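Local atomic coordinates of glycerol-3-phosphate dehydrogenase [NAD(+)] (Dunaliella salina, PDB entry 6IUY), a protein that probably catalyses the NAD-dependent interconversion of sn-glycerol 3-phosphate and dihydroxyacetone phosphate, and carries a phosphatase-type domain for onward conversion to glycerol. Residues Ser264-Thr270 / Asn318-Leu322; Val272-Ala276 / Ile325-Val331; Ile309-Asn313 / Val331-Ser335. All coordinates share one frame; numbering follows the deposited sequence.

Contact 1: residues Ser264-Thr270 / Asn318-Leu322. With NAD (nicotinamide-adenine-dinucleotide), chain C.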
loop_
_atom_site.group_PDB
_atom_site.type_symbol
_atom_site.label_atom_id
_atom_site.label_comp_id
_atom_site.label_asym_id
_atom_site.label_seq_id
_atom_site.Cartn_x
_atom_site.Cartn_y
_atom_site.Cartn_z
ATOM N N SER A 264 -31.393 1.010 -0.647
ATOM C CA SER A 264 -31.846 -0.378 -0.623
ATOM C C SER A 264 -31.355 -1.176 -1.837
ATOM O O SER A 264 -32.005 -2.131 -2.269
ATOM C CB SER A 264 -33.379 -0.434 -0.552
ATOM O OG SER A 264 -33.961 0.262 -1.645
ATOM N N GLY A 265 -30.192 -0.818 -2.364
ATOM C CA GLY A 265 -29.679 -1.529 -3.514
ATOM C C GLY A 265 -28.955 -2.783 -3.087
ATOM O O GLY A 265 -29.112 -3.271 -1.961
ATOM N N ALA A 266 -28.146 -3.307 -4.002
ATOM C CA ALA A 266 -27.449 -4.555 -3.777
ATOM C C ALA A 266 -26.604 -4.495 -2.511
ATOM O O ALA A 266 -26.717 -5.356 -1.659
ATOM C CB ALA A 266 -26.573 -4.897 -5.007
ATOM N N TRP A 267 -25.767 -3.475 -2.401
ATOM C CA TRP A 267 -24.839 -3.328 -1.273
ATOM C C TRP A 267 -25.576 -2.797 -0.042
ATOM O O TRP A 267 -25.313 -3.208 1.095
ATOM C CB TRP A 267 -23.678 -2.396 -1.682
ATOM C CG TRP A 267 -22.610 -2.136 -0.614
ATOM C CD1 TRP A 267 -22.091 -0.913 -0.260
ATOM C CD2 TRP A 267 -21.936 -3.102 0.202
ATOM N NE1 TRP A 267 -21.131 -1.071 0.718
ATOM C CE2 TRP A 267 -21.019 -2.401 1.017
ATOM C CE3 TRP A 267 -22.010 -4.491 0.320
ATOM C CZ2 TRP A 267 -20.204 -3.044 1.956
ATOM C CZ3 TRP A 267 -21.192 -5.126 1.238
ATOM C CH2 TRP A 267 -20.300 -4.400 2.045
ATOM N N ALA A 268 -26.512 -1.888 -0.267
ATOM C CA ALA A 268 -27.341 -1.420 0.844
ATOM C C ALA A 268 -27.992 -2.608 1.535
ATOM O O ALA A 268 -27.874 -2.743 2.757
ATOM C CB ALA A 268 -28.373 -0.432 0.369
ATOM N N CYS A 269 -28.617 -3.508 0.770
ATOM C CA CYS A 269 -29.283 -4.668 1.378
ATOM C C CYS A 269 -28.325 -5.671 2.017
ATOM O O CYS A 269 -28.676 -6.295 3.033
ATOM C CB CYS A 269 -30.155 -5.414 0.359
ATOM S SG CYS A 269 -31.618 -4.482 -0.211
ATOM N N THR A 270 -27.136 -5.893 1.452
ATOM C CA THR A 270 -26.330 -6.923 2.095
ATOM C C THR A 270 -25.723 -6.247 3.316
ATOM O O THR A 270 -25.549 -6.878 4.341
ATOM C CB THR A 270 -25.253 -7.609 1.172
ATOM O OG1 THR A 270 -23.920 -7.325 1.625
ATOM C CG2 THR A 270 -25.429 -7.273 -0.299
ATOM N N ASN A 318 -35.135 -8.454 -0.761
ATOM C CA ASN A 318 -35.282 -7.539 -1.876
ATOM C C ASN A 318 -35.127 -8.380 -3.137
ATOM O O ASN A 318 -34.015 -8.779 -3.482
ATOM C CB ASN A 318 -34.250 -6.424 -1.812
ATOM C CG ASN A 318 -34.545 -5.313 -2.770
ATOM O OD1 ASN A 318 -35.052 -5.541 -3.869
ATOM N ND2 ASN A 318 -34.231 -4.095 -2.367
ATOM N N PRO A 319 -36.246 -8.699 -3.815
ATOM C CA PRO A 319 -36.151 -9.704 -4.873
ATOM C C PRO A 319 -35.650 -9.109 -6.168
ATOM O O PRO A 319 -35.405 -9.829 -7.123
ATOM C CB PRO A 319 -37.589 -10.198 -5.001
ATOM C CG PRO A 319 -38.413 -8.957 -4.687
ATOM C CD PRO A 319 -37.598 -8.119 -3.721
ATOM N N ILE A 320 -35.459 -7.802 -6.193
ATOM C CA ILE A 320 -34.993 -7.124 -7.396
ATOM C C ILE A 320 -33.488 -6.871 -7.376
ATOM O O ILE A 320 -32.813 -7.018 -8.397
ATOM C CB ILE A 320 -35.680 -5.777 -7.584
ATOM C CG1 ILE A 320 -37.201 -5.953 -7.657
ATOM C CG2 ILE A 320 -35.181 -5.110 -8.829
ATOM C CD1 ILE A 320 -37.931 -4.617 -7.713
ATOM N N TYR A 321 -32.979 -6.466 -6.219
ATOM C CA TYR A 321 -31.608 -6.000 -6.113
ATOM C C TYR A 321 -30.739 -6.953 -5.320
ATOM O O TYR A 321 -29.531 -6.850 -5.383
ATOM C CB TYR A 321 -31.571 -4.602 -5.494
ATOM C CG TYR A 321 -32.242 -3.596 -6.386
ATOM C CD1 TYR A 321 -31.580 -3.067 -7.471
ATOM C CD2 TYR A 321 -33.566 -3.220 -6.171
ATOM C CE1 TYR A 321 -32.206 -2.156 -8.321
ATOM C CE2 TYR A 321 -34.198 -2.310 -7.003
ATOM C CZ TYR A 321 -33.522 -1.783 -8.080
ATOM O OH TYR A 321 -34.147 -0.868 -8.907
ATOM N N LEU A 322 -31.350 -7.878 -4.580
ATOM C CA LEU A 322 -30.583 -8.911 -3.882
ATOM C C LEU A 322 -31.391 -10.184 -3.748
ATOM O O LEU A 322 -31.632 -10.647 -2.646
ATOM C CB LEU A 322 -30.124 -8.422 -2.502
ATOM C CG LEU A 322 -28.910 -9.174 -1.926
ATOM C CD1 LEU A 322 -27.629 -8.853 -2.673
ATOM C CD2 LEU A 322 -28.711 -8.887 -0.463
HETATM P PA NAD C . -27.460 -0.345 -6.737
HETATM O O1A NAD C . -27.914 -1.726 -6.499
HETATM O O2A NAD C . -26.275 -0.228 -7.686
HETATM O O5B NAD C . -28.658 0.551 -7.380
HETATM C C5B NAD C . -30.029 0.182 -7.171
HETATM C C4B NAD C . -30.741 1.268 -6.325
HETATM O O4B NAD C . -30.837 2.372 -7.014
HETATM C C3B NAD C . -32.191 0.844 -6.070
HETATM O O3B NAD C . -32.392 0.398 -4.809
HETATM C C2B NAD C . -33.010 2.125 -6.316
HETATM O O2B NAD C . -33.982 2.290 -5.192
HETATM C C1B NAD C . -32.123 3.060 -6.352
HETATM N N9A NAD C . -32.591 4.120 -7.141
HETATM C C8A NAD C . -32.946 4.113 -8.447
HETATM N N7A NAD C . -33.335 5.368 -8.765
HETATM C C5A NAD C . -33.244 6.149 -7.655
HETATM C C6A NAD C . -33.530 7.481 -7.417
HETATM N N6A NAD C . -34.034 8.422 -8.357
HETATM N N1A NAD C . -33.323 8.005 -6.202
HETATM C C2A NAD C . -32.844 7.211 -5.202
HETATM N N3A NAD C . -32.575 5.905 -5.426
HETATM C C4A NAD C . -32.776 5.380 -6.655
HETATM O O3 NAD C . -27.070 0.289 -5.314
HETATM P PN NAD C . -25.975 -0.254 -4.276
HETATM O O1N NAD C . -25.433 -1.604 -4.710
HETATM O O2N NAD C . -26.563 -0.373 -2.888
HETATM O O5D NAD C . -24.765 0.759 -4.316
HETATM C C5D NAD C . -24.885 2.069 -3.792
HETATM C C4D NAD C . -23.476 2.530 -3.393
HETATM O O4D NAD C . -22.803 1.533 -2.850
HETATM C C3D NAD C . -22.720 2.919 -4.647
HETATM O O3D NAD C . -22.115 4.101 -4.440
HETATM C C2D NAD C . -21.665 1.794 -4.847
HETATM O O2D NAD C . -20.525 2.382 -5.597
HETATM C C1D NAD C . -21.384 1.420 -3.630
HETATM N N1N NAD C . -20.905 0.060 -3.490
HETATM C C2N NAD C . -21.474 -0.999 -4.165
HETATM C C3N NAD C . -20.978 -2.291 -3.992
HETATM C C7N NAD C . -21.626 -3.445 -4.787
HETATM O O7N NAD C . -21.061 -4.516 -4.886
HETATM N N7N NAD C . -22.917 -3.226 -5.391
HETATM C C4N NAD C . -19.919 -2.537 -3.145
HETATM C C5N NAD C . -19.362 -1.484 -2.441
HETATM C C6N NAD C . -19.871 -0.197 -2.616
HETATM O O HOH W 1 -34.669 -0.955 -3.732
#

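Contact 2: residues Val272-Ala276 / Ile325-Val331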
loop_
_atom_site.group_PDB
_atom_site.type_symbol
_atom_site.label_atom_id
_atom_site.label_comp_id
_atom_site.label_asym_id
_atom_site.label_seq_id
_atom_site.Cartn_x
_atom_site.Cartn_y
_atom_site.Cartn_z
ATOM N N VAL A 272 -27.409 -3.932 5.224
ATOM C CA VAL A 272 -28.460 -3.949 6.258
ATOM C C VAL A 272 -28.615 -5.339 6.835
ATOM O O VAL A 272 -29.010 -5.501 7.987
ATOM C CB VAL A 272 -29.829 -3.461 5.720
ATOM C CG1 VAL A 272 -30.613 -4.616 5.155
ATOM C CG2 VAL A 272 -30.625 -2.815 6.836
ATOM N N ARG A 273 -28.290 -6.359 6.043
ATOM C CA ARG A 273 -28.393 -7.742 6.506
ATOM C C ARG A 273 -27.373 -8.041 7.603
ATOM O O ARG A 273 -27.666 -8.777 8.568
ATOM C CB ARG A 273 -28.194 -8.705 5.340
ATOM C CG ARG A 273 -28.092 -10.159 5.762
ATOM C CD ARG A 273 -27.942 -11.121 4.596
ATOM N NE ARG A 273 -28.307 -12.480 5.022
ATOM C CZ ARG A 273 -27.442 -13.399 5.455
ATOM N NH1 ARG A 273 -26.145 -13.126 5.510
ATOM N NH2 ARG A 273 -27.870 -14.598 5.829
ATOM N N MET A 274 -26.165 -7.494 7.441
ATOM C CA MET A 274 -25.098 -7.668 8.423
ATOM C C MET A 274 -25.381 -6.834 9.664
ATOM O O MET A 274 -25.237 -7.296 10.782
ATOM C CB MET A 274 -23.742 -7.271 7.841
ATOM C CG MET A 274 -23.324 -8.047 6.582
ATOM S SD MET A 274 -21.559 -7.751 6.256
ATOM C CE MET A 274 -21.555 -6.164 5.444
ATOM N N VAL A 275 -25.763 -5.589 9.432
ATOM C CA VAL A 275 -26.169 -4.657 10.476
ATOM C C VAL A 275 -27.348 -5.193 11.295
ATOM O O VAL A 275 -27.371 -5.114 12.535
ATOM C CB VAL A 275 -26.512 -3.333 9.825
ATOM C CG1 VAL A 275 -27.515 -2.545 10.633
ATOM C CG2 VAL A 275 -25.219 -2.573 9.534
ATOM N N ALA A 276 -28.309 -5.797 10.610
ATOM C CA ALA A 276 -29.433 -6.393 11.309
ATOM C C ALA A 276 -29.002 -7.580 12.180
ATOM O O ALA A 276 -29.563 -7.786 13.253
ATOM C CB ALA A 276 -30.523 -6.808 10.306
ATOM N N ILE A 325 -31.629 -13.716 -1.165
ATOM C CA ILE A 325 -30.973 -13.440 0.106
ATOM C C ILE A 325 -31.978 -12.988 1.177
ATOM O O ILE A 325 -32.773 -12.054 0.978
ATOM C CB ILE A 325 -29.871 -12.351 -0.030
ATOM C CG1 ILE A 325 -28.866 -12.710 -1.130
ATOM C CG2 ILE A 325 -29.134 -12.171 1.309
ATOM C CD1 ILE A 325 -28.085 -13.987 -0.834
ATOM N N ASP A 326 -31.928 -13.674 2.306
ATOM C CA ASP A 326 -32.778 -13.368 3.438
ATOM C C ASP A 326 -32.181 -12.226 4.248
ATOM O O ASP A 326 -31.183 -12.416 4.931
ATOM C CB ASP A 326 -32.953 -14.613 4.318
ATOM C CG ASP A 326 -33.971 -14.406 5.447
ATOM O OD1 ASP A 326 -35.131 -14.877 5.318
ATOM O OD2 ASP A 326 -33.614 -13.786 6.467
ATOM N N LEU A 327 -32.760 -11.031 4.141
ATOM C CA LEU A 327 -32.444 -9.965 5.087
ATOM C C LEU A 327 -33.156 -10.485 6.308
ATOM O O LEU A 327 -34.209 -11.117 6.153
ATOM C CB LEU A 327 -32.966 -8.599 4.630
ATOM C CG LEU A 327 -32.906 -8.371 3.122
ATOM C CD1 LEU A 327 -33.382 -6.991 2.784
ATOM C CD2 LEU A 327 -31.486 -8.560 2.606
ATOM N N GLY A 328 -32.622 -10.310 7.503
ATOM C CA GLY A 328 -33.267 -10.969 8.643
ATOM C C GLY A 328 -34.736 -10.593 8.922
ATOM O O GLY A 328 -35.378 -9.805 8.204
ATOM N N GLU A 329 -35.282 -11.143 9.992
ATOM C CA GLU A 329 -36.657 -10.810 10.351
ATOM C C GLU A 329 -36.806 -9.468 11.071
ATOM O O GLU A 329 -37.926 -9.042 11.335
ATOM C CB GLU A 329 -37.252 -11.927 11.197
ATOM C CG GLU A 329 -37.243 -13.263 10.459
ATOM C CD GLU A 329 -37.893 -14.361 11.244
ATOM O OE1 GLU A 329 -38.599 -14.039 12.226
ATOM O OE2 GLU A 329 -37.693 -15.544 10.883
ATOM N N ASN A 330 -35.693 -8.802 11.379
ATOM C CA ASN A 330 -35.759 -7.526 12.088
ATOM C C ASN A 330 -35.457 -6.326 11.200
ATOM O O ASN A 330 -35.000 -5.289 11.672
ATOM C CB ASN A 330 -34.820 -7.535 13.312
ATOM C CG ASN A 330 -33.364 -7.889 12.970
ATOM O OD1 ASN A 330 -33.082 -8.865 12.277
ATOM N ND2 ASN A 330 -32.438 -7.103 13.490
ATOM N N VAL A 331 -35.748 -6.459 9.910
ATOM C CA VAL A 331 -35.521 -5.387 8.952
ATOM C C VAL A 331 -36.871 -4.852 8.508
ATOM O O VAL A 331 -37.737 -5.626 8.119
ATOM C CB VAL A 331 -34.696 -5.882 7.725
ATOM C CG1 VAL A 331 -34.735 -4.872 6.585
ATOM C CG2 VAL A 331 -33.267 -6.174 8.137
HETATM O O HOH W 2 -29.864 -10.176 9.228
HETATM O O HOH W 3 -30.735 -14.876 7.241
#

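Contact 3: residues Ile309-Asn313 / Val331-Ser335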
loop_
_atom_site.group_PDB
_atom_site.type_symbol
_atom_site.label_atom_id
_atom_site.label_comp_id
_atom_site.label_asym_id
_atom_site.label_seq_id
_atom_site.Cartn_x
_atom_site.Cartn_y
_atom_site.Cartn_z
ATOM N N ILE A 309 -41.937 -2.691 -1.293
ATOM C CA ILE A 309 -41.811 -2.453 0.140
ATOM C C ILE A 309 -42.539 -3.560 0.887
ATOM O O ILE A 309 -41.981 -4.161 1.809
ATOM C CB ILE A 309 -42.366 -1.064 0.510
ATOM C CG1 ILE A 309 -41.407 0.030 0.039
ATOM C CG2 ILE A 309 -42.616 -0.947 1.998
ATOM C CD1 ILE A 309 -41.435 0.297 -1.476
ATOM N N GLU A 310 -43.761 -3.869 0.447
ATOM C CA GLU A 310 -44.593 -4.886 1.098
ATOM C C GLU A 310 -44.008 -6.281 0.946
ATOM O O GLU A 310 -44.163 -7.139 1.816
ATOM C CB GLU A 310 -46.018 -4.849 0.531
ATOM C CG GLU A 310 -46.700 -3.465 0.676
ATOM C CD GLU A 310 -48.081 -3.376 0.006
ATOM O OE1 GLU A 310 -48.575 -4.394 -0.509
ATOM O OE2 GLU A 310 -48.675 -2.277 -0.002
ATOM N N TYR A 311 -43.321 -6.517 -0.162
ATOM C CA TYR A 311 -42.701 -7.821 -0.372
ATOM C C TYR A 311 -41.528 -7.937 0.610
ATOM O O TYR A 311 -41.345 -8.959 1.276
ATOM C CB TYR A 311 -42.253 -7.980 -1.835
ATOM C CG TYR A 311 -41.626 -9.335 -2.142
ATOM C CD1 TYR A 311 -42.354 -10.346 -2.783
ATOM C CD2 TYR A 311 -40.318 -9.605 -1.781
ATOM C CE1 TYR A 311 -41.781 -11.578 -3.057
ATOM C CE2 TYR A 311 -39.742 -10.821 -2.048
ATOM C CZ TYR A 311 -40.470 -11.809 -2.679
ATOM O OH TYR A 311 -39.854 -13.017 -2.935
ATOM N N ILE A 312 -40.758 -6.858 0.734
ATOM C CA ILE A 312 -39.593 -6.879 1.615
ATOM C C ILE A 312 -40.005 -7.143 3.050
ATOM O O ILE A 312 -39.395 -7.971 3.717
ATOM C CB ILE A 312 -38.806 -5.576 1.530
ATOM C CG1 ILE A 312 -38.155 -5.470 0.143
ATOM C CG2 ILE A 312 -37.749 -5.520 2.615
ATOM C CD1 ILE A 312 -37.664 -4.098 -0.202
ATOM N N ASN A 313 -41.055 -6.460 3.516
ATOM C CA ASN A 313 -41.537 -6.639 4.893
ATOM C C ASN A 313 -42.189 -7.980 5.150
ATOM O O ASN A 313 -42.059 -8.531 6.232
ATOM C CB ASN A 313 -42.511 -5.523 5.250
ATOM C CG ASN A 313 -41.799 -4.222 5.476
ATOM O OD1 ASN A 313 -40.702 -4.219 6.028
ATOM N ND2 ASN A 313 -42.388 -3.114 5.031
ATOM N N VAL A 331 -35.748 -6.459 9.910
ATOM C CA VAL A 331 -35.521 -5.387 8.952
ATOM C C VAL A 331 -36.871 -4.852 8.508
ATOM O O VAL A 331 -37.737 -5.626 8.119
ATOM C CB VAL A 331 -34.696 -5.882 7.725
ATOM C CG1 VAL A 331 -34.735 -4.872 6.585
ATOM C CG2 VAL A 331 -33.267 -6.174 8.137
ATOM N N LYS A 332 -37.065 -3.541 8.578
ATOM C CA LYS A 332 -38.375 -2.983 8.282
ATOM C C LYS A 332 -38.246 -1.919 7.222
ATOM O O LYS A 332 -37.576 -0.914 7.422
ATOM C CB LYS A 332 -39.031 -2.407 9.547
ATOM C CG LYS A 332 -40.563 -2.244 9.436
ATOM C CD LYS A 332 -41.201 -3.546 8.906
ATOM C CE LYS A 332 -42.586 -3.825 9.478
ATOM N NZ LYS A 332 -42.582 -5.019 10.385
ATOM N N ALA A 333 -38.907 -2.146 6.097
ATOM C CA ALA A 333 -38.775 -1.292 4.933
ATOM C C ALA A 333 -39.867 -0.253 4.875
ATOM O O ALA A 333 -41.030 -0.566 5.115
ATOM C CB ALA A 333 -38.825 -2.138 3.672
ATOM N N THR A 334 -39.508 0.962 4.491
ATOM C CA THR A 334 -40.505 1.957 4.179
ATOM C C THR A 334 -40.029 2.858 3.060
ATOM O O THR A 334 -38.828 3.083 2.895
ATOM C CB THR A 334 -40.851 2.827 5.396
ATOM O OG1 THR A 334 -41.484 4.025 4.934
ATOM C CG2 THR A 334 -39.591 3.204 6.169
ATOM N N SER A 335 -40.983 3.395 2.310
ATOM C CA SER A 335 -40.690 4.221 1.147
ATOM C C SER A 335 -40.657 5.688 1.475
ATOM O O SER A 335 -40.361 6.500 0.602
ATOM C CB SER A 335 -41.731 4.005 0.062
ATOM O OG SER A 335 -42.959 4.577 0.481
HETATM O O HOH W 4 -37.712 -7.602 6.226
#

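Contact 1: residues Ser264-Thr270 / Asn318-Leu322
Y321 and L322 belong to the loop after helix 307-315 and pack on the start of helix 266-282. Y321 lies over the turn that leads into the helix. Y321 CB rests on the backbone, 4.0 Å from G265 C. CG then stands anti to the residue's own carbonyl carbon (chi1 -65°), which swings the ring off the helix and onto the cofactor. CD1 lies beside the ribose carbon C5B of NAD. Y321 CE1 comes nearer, 3.4 Å from NAD C5B. Y321 CZ is 3.6 Å from NAD C3B. At the tip, OH is hydrogen-bonded to E301. The ribose therefore sits on one ring face, off centre, and CG2 of I320 sits on the opposite face.

L322 supplies apolar contact one turn further along the helix. L322 CD2 meets C269 CB at 3.9 Å. CD1 faces T270, whose CG2 is doubtfully placed.

N318 folds its own loop. OD1 accepts from I320 N on an in-plane lone pair, an Asx turn, and from Y321 N above the carbonyl plane, which widens it to an Asx motif. The other branch, N318 ND2, faces C269 SG at 3.4 Å. A water joins S264 OG to NAD O3B and has a weak bond with N318 ND2.

The helix start grips the two phosphates through backbone amides. A266 N reaches NAD O1A at 3.0 Å and almost straight (173°). W267 N binds O1N and, weakly, O2N; A268 N also donates to O2N. The W267 indole lays one face on the nicotinamide ring, near C5N. G265 is the N-cap, and a CB there would run into NAD O3. This is the glycine-rich turn of a Rossmann dinucleotide-binding fold, here with NAD bound and consistent with the GxGxxA pattern.

Contact 2: residues Val272-Ala276 / Ile325-Val331
The R273 guanidinium is met at its edge by D326 O, which lies almost in its plane. R273 NE donates to D326 O at 2.9 Å. The second flat group is the N330 amide. A276 O lies close to its plane and takes a nearly straight bond (172°) from N330 ND2 at 3.0 Å. ND2 also bonds to K292 O.

In R273, CG stands anti to the backbone N (chi1 172°), and the chain stays extended to NE, which brings NE to D326 O. I325 CG2 packs against R273 CD at 3.7 Å, and the two side chains cross at about a right angle. NH1 forms a salt bridge with E419, and a water links NH2 to D326 OD2. A leucine here would probably leave the E419 carboxylate without its mate and D326 O without this donor.

Apolar contacts lie between these polar ends. A276 CB meets V331 CG2 at 3.6 Å, and V272 CG1 faces both V331 CG2 and L327 CD1 more loosely. A further water connects R273 O to G328 N, weakly at the latter. Helix 266-282 is thereby tied to the connection that enters edge strand 331-334, within the Rossmann-type fold of the NAD domain.

Contact 3: residues Ile309-Asn313 / Val331-Ser335
N313 and A333 join the helix and the second strand of a beta-alpha-beta unit formed by strand 293-297, helix 307-315 and strand 331-334. The short helix and strand segments run antiparallel (172°), with their axes 7.5 Å apart.

The hydrogen bonds come in a pair. The N313 amide grips both backbone polar atoms of A333. A333 N donates to N313 OD1 at 2.7 Å, nearly straight and on a lone pair in the carbonyl plane. N313 ND2 donates to A333 O at 2.9 Å, and that oxygen lies close to the amide plane. The two bonds fix the rotation of the amide. They also serve a strand at the margin of its sheet: the K332 and T334 backbones bond to V294, M296 and V298, while A333 turns its N and O to the helix side. Elsewhere, S335 OG bonds to R306.

Apolar packing lies beside the pair. I312 CG2 meets A333 CB at 3.7 Å. I309 CG1 touches S335 CB at 4.0 Å.

Two carbons also meet oxygens. CG2 of I309, anti to the backbone N, lies over A333 O. K332 bends back across the amide, and its CD comes within 3.0 Å of N313 OD1, which is tight.

One water also bridges the two segments. It donates to I312 O at 3.0 Å and to V331 O at 2.7 Å.

How the contacts relate
All three contacts belong to the NAD-binding domain, and their centres lie 11 to 12 Å apart. Contact 1 is buried, whereas contacts 2 and 3 are only partly buried. Contacts 1 and 2 use successive turns of helix 266-282 and successive pieces of one long connection. C269 and L322 of contact 1 both touch L327 of contact 2. Contacts 2 and 3 share V331, where the connection becomes strand. P319 of contact 1 packs on Y311 of contact 3. The chemistry follows position: contact 1 combines cofactor-binding amides with apolar groups, contact 2 has a charged arginine and an amide, each bonding to one carbonyl across it, and in contact 3 one amide bonds twice to the strand backbone.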